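Side-chain contacts in BauA (Acinetobacter baumannii, PDB 6HCP), which probably takes up iron-loaded siderophore, ferric preacinetobactin, across the outer membrane as a TonB-dependent transporter: residues Y105-A110 and T527-E532; T60-I65 and N483-L488. All coordinates share one frame; numbering follows the deposited sequence.

Interaction 1: Y105-A110 and T527-E532; sequences YIRGYA and TLSAFE. With C8E ((hydroxyethyloxy)tri(ethyloxy)octane), chain B; EDO (1,2-ethanediol), chain S.
R107 lays its side chain over one face of the F531 ring, and this is the tight part of the contact. CD stands almost above the middle of the ring, 3.6 Å from its centroid and 13° off the normal, a CH-pi contact; CB and CG cover the CZ corner, and NE passes 3.5 Å from F531 CD2. The guanidinium continues past the rim; with its plane only 19° from that of the ring, it overlaps the CD2 side of the phenyl, CD2 lying over one guanidinium face toward its rim. An extended chain from CG to NE makes this possible: the methylenes pack on the phenyl while the charge is carried onward. F531 suits its place as a flat apolar support that asks for no hydrogen bond.

Topologically, the arginine sits at the tip of a β hairpin of the plug, whose type I' turn runs from I106 to Y109, and the phenylalanine projects from strand 524-541 of the surrounding β-barrel. The left-handed backbone of G108 is easily adopted by a residue without a side chain. Beyond the ring the fit is looser: R107 NH2 stays 3.8 Å from S529 OG, without a hydrogen bond; each is instead bound to E564, R107 by a salt bridge and S529 OG by a hydrogen bond, with E514 as a second salt-bridge partner of the arginine. Two carboxylates probably stabilise the buried positive charge.

On the strand's other side A530 O merely approaches detergent atom C8E O9, with no hydrogen bond. E532 stretches out, its OE2 accepting a 2.8 Å hydrogen bond from O2 of an ethanediol and its OE1 held by R561.

Interaction 2: T60-I65 and N483-L488; sequences TPFNTI and NYIEGL. With C8E ((hydroxyethyloxy)tri(ethyloxy)octane), chain B.
The phenyl ring of F62 and the carboxamide of N483 lie with their planes 24° apart, and the amide nitrogen approaches the CD1-CE1 side of the ring obliquely, with ND2 3.5 Å from F62 CD1. The methyl end of I485 also comes in obliquely, its CD1 4.0 Å from F62 CE1. At the edge of a third flat group, the Y484 ring, E486 OE2 lies in plane and accepts a 2.6 Å hydrogen bond from Y484 OH.

These meetings join the plug of a TonB-dependent receptor to the inner wall of its β-barrel, here strand 478-489. The plug residues form a loop leading into strand 64-68, and P61 is the centre of an inverse gamma turn, a bend that suits the restricted phi of proline. N483 and I485, two apart on the strand, both turn inward, whereas Y484 between them faces the outside, where its CB lies 3.9 Å from detergent atom C8E C17.

Asparagine suits the junction because its amide offers both a donor and an acceptor. OD1 is taken by Q512, and ND2 serves E514 as well as the plug, so the group is fixed by neighbours on the adjoining strand. The I485 chain is extended through both torsions (chi1 -168°), which carries CD1 toward the phenyl as an apolar partner. F62 brings a broad hydrophobic surface to a buried place, while its backbone oxygen accepts from K518. Polar and apolar contacts thus meet side by side, and the polar one is N483 ND2 donating to P61 O across 3.0 Å, nearly straight at 167° and in the carbonyl plane.

How the interactions relate
From the N terminus the chain passes 60-65, then 105-110, both in the plug, before the barrel strands carry it to 483-488 and finally 527-532. Interaction 2 closes a loop from the first of these to the third, and interaction 1 from the second to the fourth, so the two loops cross. Both pin the plug to nearby barrel strands, 478-489 and 524-541, with strand 508-520 between them. Their centres lie 10 Å apart and they meet at N63: its ND2 is probably hydrogen-bonded to S529 OG at 3.0 Å, and its CB packs against R107 NH2. E514 on the intervening strand serves both R107 and N483.

Interaction 1: Y105-A110 and T527-E532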
loop_
_atom_site.group_PDB
_atom_site.type_symbol
_atom_site.label_atom_id
_atom_site.label_comp_id
_atom_site.label_asym_id
_atom_site.label_seq_id
_atom_site.Cartn_x
_atom_site.Cartn_y
_atom_site.Cartn_z
ATOM N N TYR A 105 11.659 -0.744 27.423
ATOM C CA TYR A 105 12.587 -0.038 28.264
ATOM C C TYR A 105 11.974 1.318 28.629
ATOM O O TYR A 105 11.304 1.945 27.799
ATOM C CB TYR A 105 13.908 0.194 27.531
ATOM C CG TYR A 105 14.664 -1.050 27.152
ATOM C CD1 TYR A 105 14.298 -1.798 26.046
ATOM C CD2 TYR A 105 15.857 -1.364 27.779
ATOM C CE1 TYR A 105 15.012 -2.920 25.665
ATOM C CE2 TYR A 105 16.543 -2.528 27.466
ATOM C CZ TYR A 105 16.157 -3.273 26.369
ATOM O OH TYR A 105 16.873 -4.374 26.033
ATOM N N ILE A 106 12.268 1.789 29.843
ATOM C CA ILE A 106 11.923 3.130 30.289
ATOM C C ILE A 106 13.219 3.805 30.766
ATOM O O ILE A 106 13.978 3.207 31.534
ATOM C CB ILE A 106 10.843 3.079 31.396
ATOM C CG1 ILE A 106 9.609 2.278 30.952
ATOM C CG2 ILE A 106 10.474 4.485 31.825
ATOM C CD1 ILE A 106 8.555 2.091 32.013
ATOM N N ARG A 107 13.491 5.012 30.253
ATOM C CA ARG A 107 14.722 5.742 30.533
ATOM C C ARG A 107 15.941 4.841 30.287
ATOM O O ARG A 107 16.973 4.957 30.968
ATOM C CB ARG A 107 14.711 6.289 31.961
ATOM C CG ARG A 107 13.787 7.486 32.110
ATOM C CD ARG A 107 13.984 8.268 33.396
ATOM N NE ARG A 107 13.190 9.480 33.363
ATOM C CZ ARG A 107 13.028 10.317 34.379
ATOM N NH1 ARG A 107 13.417 9.975 35.602
ATOM N NH2 ARG A 107 12.352 11.435 34.173
ATOM N N GLY A 108 15.824 3.973 29.277
ATOM C CA GLY A 108 16.931 3.189 28.780
ATOM C C GLY A 108 17.260 1.968 29.618
ATOM O O GLY A 108 18.281 1.316 29.365
ATOM N N TYR A 109 16.402 1.625 30.582
ATOM C CA TYR A 109 16.544 0.412 31.365
ATOM C C TYR A 109 15.306 -0.474 31.197
ATOM O O TYR A 109 14.189 0.026 31.118
ATOM C CB TYR A 109 16.687 0.732 32.854
ATOM C CG TYR A 109 18.029 1.297 33.235
ATOM C CD1 TYR A 109 19.181 0.546 33.127
ATOM C CD2 TYR A 109 18.137 2.607 33.668
ATOM C CE1 TYR A 109 20.409 1.064 33.490
ATOM C CE2 TYR A 109 19.365 3.154 33.990
ATOM C CZ TYR A 109 20.496 2.365 33.941
ATOM O OH TYR A 109 21.698 2.870 34.343
ATOM N N ALA A 110 15.516 -1.786 31.258
ATOM C CA ALA A 110 14.417 -2.739 31.160
ATOM C C ALA A 110 13.371 -2.413 32.229
ATOM O O ALA A 110 13.694 -2.036 33.356
ATOM C CB ALA A 110 14.934 -4.152 31.303
ATOM N N THR A 527 6.534 18.812 29.614
ATOM C CA THR A 527 7.504 18.395 30.635
ATOM C C THR A 527 8.898 18.420 30.007
ATOM O O THR A 527 9.082 17.969 28.855
ATOM C CB THR A 527 7.188 16.997 31.182
ATOM O OG1 THR A 527 5.853 16.990 31.686
ATOM C CG2 THR A 527 8.125 16.555 32.287
ATOM N N LEU A 528 9.857 18.994 30.738
ATOM C CA LEU A 528 11.241 18.954 30.365
ATOM C C LEU A 528 12.026 18.399 31.551
ATOM O O LEU A 528 11.954 18.970 32.627
ATOM C CB LEU A 528 11.726 20.357 29.979
ATOM C CG LEU A 528 13.212 20.453 29.636
ATOM C CD1 LEU A 528 13.518 19.716 28.336
ATOM C CD2 LEU A 528 13.678 21.895 29.538
ATOM N N SER A 529 12.690 17.249 31.380
ATOM C CA SER A 529 13.445 16.676 32.497
ATOM C C SER A 529 14.797 16.111 32.060
ATOM O O SER A 529 14.995 15.712 30.926
ATOM C CB SER A 529 12.637 15.653 33.246
ATOM O OG SER A 529 12.054 14.726 32.370
ATOM N N ALA A 530 15.728 16.133 33.018
ATOM C CA ALA A 530 17.055 15.619 32.864
ATOM C C ALA A 530 17.333 14.674 34.034
ATOM O O ALA A 530 16.928 14.937 35.164
ATOM C CB ALA A 530 18.042 16.747 32.817
ATOM N N PHE A 531 18.015 13.569 33.754
ATOM C CA PHE A 531 18.238 12.575 34.768
ATOM C C PHE A 531 19.602 11.928 34.565
ATOM O O PHE A 531 20.143 11.893 33.474
ATOM C CB PHE A 531 17.128 11.519 34.746
ATOM C CG PHE A 531 17.067 10.713 33.471
ATOM C CD1 PHE A 531 17.890 9.617 33.274
ATOM C CD2 PHE A 531 16.161 11.038 32.478
ATOM C CE1 PHE A 531 17.817 8.875 32.102
ATOM C CE2 PHE A 531 16.092 10.301 31.307
ATOM C CZ PHE A 531 16.907 9.204 31.130
ATOM N N GLU A 532 20.128 11.396 35.665
ATOM C CA GLU A 532 21.245 10.491 35.647
ATOM C C GLU A 532 20.891 9.312 36.550
ATOM O O GLU A 532 20.471 9.506 37.701
ATOM C CB GLU A 532 22.535 11.166 36.125
ATOM C CG GLU A 532 23.686 10.193 36.261
ATOM C CD GLU A 532 25.013 10.826 36.659
ATOM O OE1 GLU A 532 25.578 11.568 35.838
ATOM O OE2 GLU A 532 25.426 10.626 37.799
HETATM C C1 C8E B . 22.853 14.439 28.089
HETATM C C2 C8E B . 22.164 14.199 29.419
HETATM C C3 C8E B . 22.350 15.347 30.410
HETATM C C4 C8E B . 22.097 14.923 31.853
HETATM C C5 C8E B . 23.289 15.285 32.730
HETATM C C6 C8E B . 23.039 14.906 34.182
HETATM C C7 C8E B . 21.638 15.309 34.646
HETATM C C8 C8E B . 21.533 15.258 36.167
HETATM O O9 C8E B . 20.344 15.927 36.572
HETATM C C10 C8E B . 20.112 15.803 37.981
HETATM C C11 C8E B . 20.520 17.076 38.738
HETATM O O12 C8E B . 20.174 16.987 40.133
HETATM C C13 C8E B . 20.039 18.251 40.792
HETATM C C14 C8E B . 19.207 18.073 42.056
HETATM O O15 C8E B . 19.038 16.684 42.377
HETATM C C16 C8E B . 19.637 16.329 43.632
HETATM C C17 C8E B . 18.636 15.664 44.571
HETATM O O18 C8E B . 17.603 16.575 44.980
HETATM C C19 C8E B . 17.871 17.188 46.244
HETATM C C20 C8E B . 16.609 17.861 46.757
HETATM O O21 C8E B . 15.529 17.235 46.064
HETATM C C1 EDO S . 22.483 9.247 41.313
HETATM O O1 EDO S . 23.372 9.765 42.306
HETATM C C2 EDO S . 23.050 9.626 39.976
HETATM O O2 EDO S . 24.372 9.084 39.912
#

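Interaction 2: T60-I65 and N483-L488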
loop_
_atom_site.group_PDB
_atom_site.type_symbol
_atom_site.label_atom_id
_atom_site.label_comp_id
_atom_site.label_asym_id
_atom_site.label_seq_id
_atom_site.Cartn_x
_atom_site.Cartn_y
_atom_site.Cartn_z
ATOM N N THR A 60 3.564 16.817 41.194
ATOM C CA THR A 60 4.286 15.536 41.219
ATOM C C THR A 60 5.735 15.764 40.802
ATOM O O THR A 60 6.003 16.129 39.649
ATOM C CB THR A 60 3.627 14.519 40.290
ATOM O OG1 THR A 60 2.281 14.290 40.708
ATOM C CG2 THR A 60 4.359 13.192 40.279
ATOM N N PRO A 61 6.715 15.563 41.714
ATOM C CA PRO A 61 8.126 15.796 41.401
ATOM C C PRO A 61 8.773 14.556 40.766
ATOM O O PRO A 61 9.895 14.179 41.102
ATOM C CB PRO A 61 8.730 16.094 42.767
ATOM C CG PRO A 61 7.926 15.213 43.695
ATOM C CD PRO A 61 6.520 15.168 43.121
ATOM N N PHE A 62 8.064 14.010 39.781
ATOM C CA PHE A 62 8.474 12.869 38.971
ATOM C C PHE A 62 7.854 13.068 37.591
ATOM O O PHE A 62 6.877 13.827 37.472
ATOM C CB PHE A 62 7.959 11.557 39.570
ATOM C CG PHE A 62 8.488 11.234 40.940
ATOM C CD1 PHE A 62 9.743 10.676 41.100
ATOM C CD2 PHE A 62 7.755 11.550 42.070
ATOM C CE1 PHE A 62 10.268 10.487 42.368
ATOM C CE2 PHE A 62 8.273 11.339 43.331
ATOM C CZ PHE A 62 9.524 10.807 43.478
ATOM N N ASN A 63 8.455 12.452 36.572
ATOM C CA ASN A 63 7.921 12.480 35.222
ATOM C C ASN A 63 6.893 11.349 35.081
ATOM O O ASN A 63 7.232 10.155 35.120
ATOM C CB ASN A 63 9.075 12.409 34.213
ATOM C CG ASN A 63 8.641 12.673 32.783
ATOM O OD1 ASN A 63 7.502 12.414 32.423
ATOM N ND2 ASN A 63 9.531 13.227 31.980
ATOM N N THR A 64 5.617 11.741 35.037
ATOM C CA THR A 64 4.475 10.850 35.091
ATOM C C THR A 64 3.527 11.144 33.922
ATOM O O THR A 64 3.446 12.274 33.438
ATOM C CB THR A 64 3.679 11.010 36.385
ATOM O OG1 THR A 64 3.308 12.391 36.512
ATOM C CG2 THR A 64 4.465 10.532 37.587
ATOM N N ILE A 65 2.833 10.099 33.473
ATOM C CA ILE A 65 1.757 10.269 32.496
ATOM C C ILE A 65 0.717 9.191 32.745
ATOM O O ILE A 65 1.048 8.080 33.179
ATOM C CB ILE A 65 2.297 10.235 31.050
ATOM C CG1 ILE A 65 1.169 10.535 30.055
ATOM C CG2 ILE A 65 2.960 8.903 30.747
ATOM C CD1 ILE A 65 1.549 11.441 28.939
ATOM N N ASN A 483 14.576 15.321 42.236
ATOM C CA ASN A 483 14.454 14.181 43.121
ATOM C C ASN A 483 15.780 13.416 43.169
ATOM O O ASN A 483 16.627 13.512 42.291
ATOM C CB ASN A 483 13.256 13.291 42.769
ATOM C CG ASN A 483 13.411 12.533 41.466
ATOM O OD1 ASN A 483 14.389 11.798 41.294
ATOM N ND2 ASN A 483 12.479 12.735 40.542
ATOM N N TYR A 484 15.933 12.688 44.265
ATOM C CA TYR A 484 16.878 11.595 44.377
ATOM C C TYR A 484 16.089 10.404 44.881
ATOM O O TYR A 484 15.358 10.516 45.871
ATOM C CB TYR A 484 18.009 11.899 45.364
ATOM C CG TYR A 484 18.890 10.704 45.654
ATOM C CD1 TYR A 484 19.994 10.436 44.862
ATOM C CD2 TYR A 484 18.529 9.762 46.603
ATOM C CE1 TYR A 484 20.773 9.312 45.071
ATOM C CE2 TYR A 484 19.257 8.591 46.773
ATOM C CZ TYR A 484 20.403 8.381 46.028
ATOM O OH TYR A 484 21.136 7.235 46.192
ATOM N N ILE A 485 16.187 9.284 44.159
ATOM C CA ILE A 485 15.471 8.082 44.543
ATOM C C ILE A 485 16.218 6.870 43.970
ATOM O O ILE A 485 17.017 6.988 43.044
ATOM C CB ILE A 485 14.006 8.182 44.081
ATOM C CG1 ILE A 485 13.111 7.111 44.697
ATOM C CG2 ILE A 485 13.912 8.193 42.563
ATOM C CD1 ILE A 485 11.625 7.409 44.576
ATOM N N GLU A 486 15.980 5.713 44.562
ATOM C CA GLU A 486 16.710 4.512 44.212
ATOM C C GLU A 486 15.739 3.468 43.665
ATOM O O GLU A 486 14.547 3.564 43.844
ATOM C CB GLU A 486 17.465 3.988 45.437
ATOM C CG GLU A 486 18.415 5.017 46.025
ATOM C CD GLU A 486 19.220 4.549 47.235
ATOM O OE1 GLU A 486 18.830 3.545 47.863
ATOM O OE2 GLU A 486 20.275 5.185 47.510
ATOM N N GLY A 487 16.314 2.461 43.007
ATOM C CA GLY A 487 15.649 1.223 42.701
ATOM C C GLY A 487 16.447 0.051 43.233
ATOM O O GLY A 487 17.681 0.143 43.400
ATOM N N LEU A 488 15.737 -1.023 43.579
ATOM C CA LEU A 488 16.383 -2.179 44.182
ATOM C C LEU A 488 16.230 -3.395 43.269
ATOM O O LEU A 488 15.182 -3.629 42.669
ATOM C CB LEU A 488 15.774 -2.444 45.560
ATOM C CG LEU A 488 16.039 -1.377 46.628
ATOM C CD1 LEU A 488 15.372 -1.771 47.943
ATOM C CD2 LEU A 488 17.518 -1.150 46.826
HETATM C C1 C8E B . 22.853 14.439 28.089
HETATM C C2 C8E B . 22.164 14.199 29.419
HETATM C C3 C8E B . 22.350 15.347 30.410
HETATM C C4 C8E B . 22.097 14.923 31.853
HETATM C C5 C8E B . 23.289 15.285 32.730
HETATM C C6 C8E B . 23.039 14.906 34.182
HETATM C C7 C8E B . 21.638 15.309 34.646
HETATM C C8 C8E B . 21.533 15.258 36.167
HETATM O O9 C8E B . 20.344 15.927 36.572
HETATM C C10 C8E B . 20.112 15.803 37.981
HETATM C C11 C8E B . 20.520 17.076 38.738
HETATM O O12 C8E B . 20.174 16.987 40.133
HETATM C C13 C8E B . 20.039 18.251 40.792
HETATM C C14 C8E B . 19.207 18.073 42.056
HETATM O O15 C8E B . 19.038 16.684 42.377
HETATM C C16 C8E B . 19.637 16.329 43.632
HETATM C C17 C8E B . 18.636 15.664 44.571
HETATM O O18 C8E B . 17.603 16.575 44.980
HETATM C C19 C8E B . 17.871 17.188 46.244
HETATM C C20 C8E B . 16.609 17.861 46.757
HETATM O O21 C8E B . 15.529 17.235 46.064
#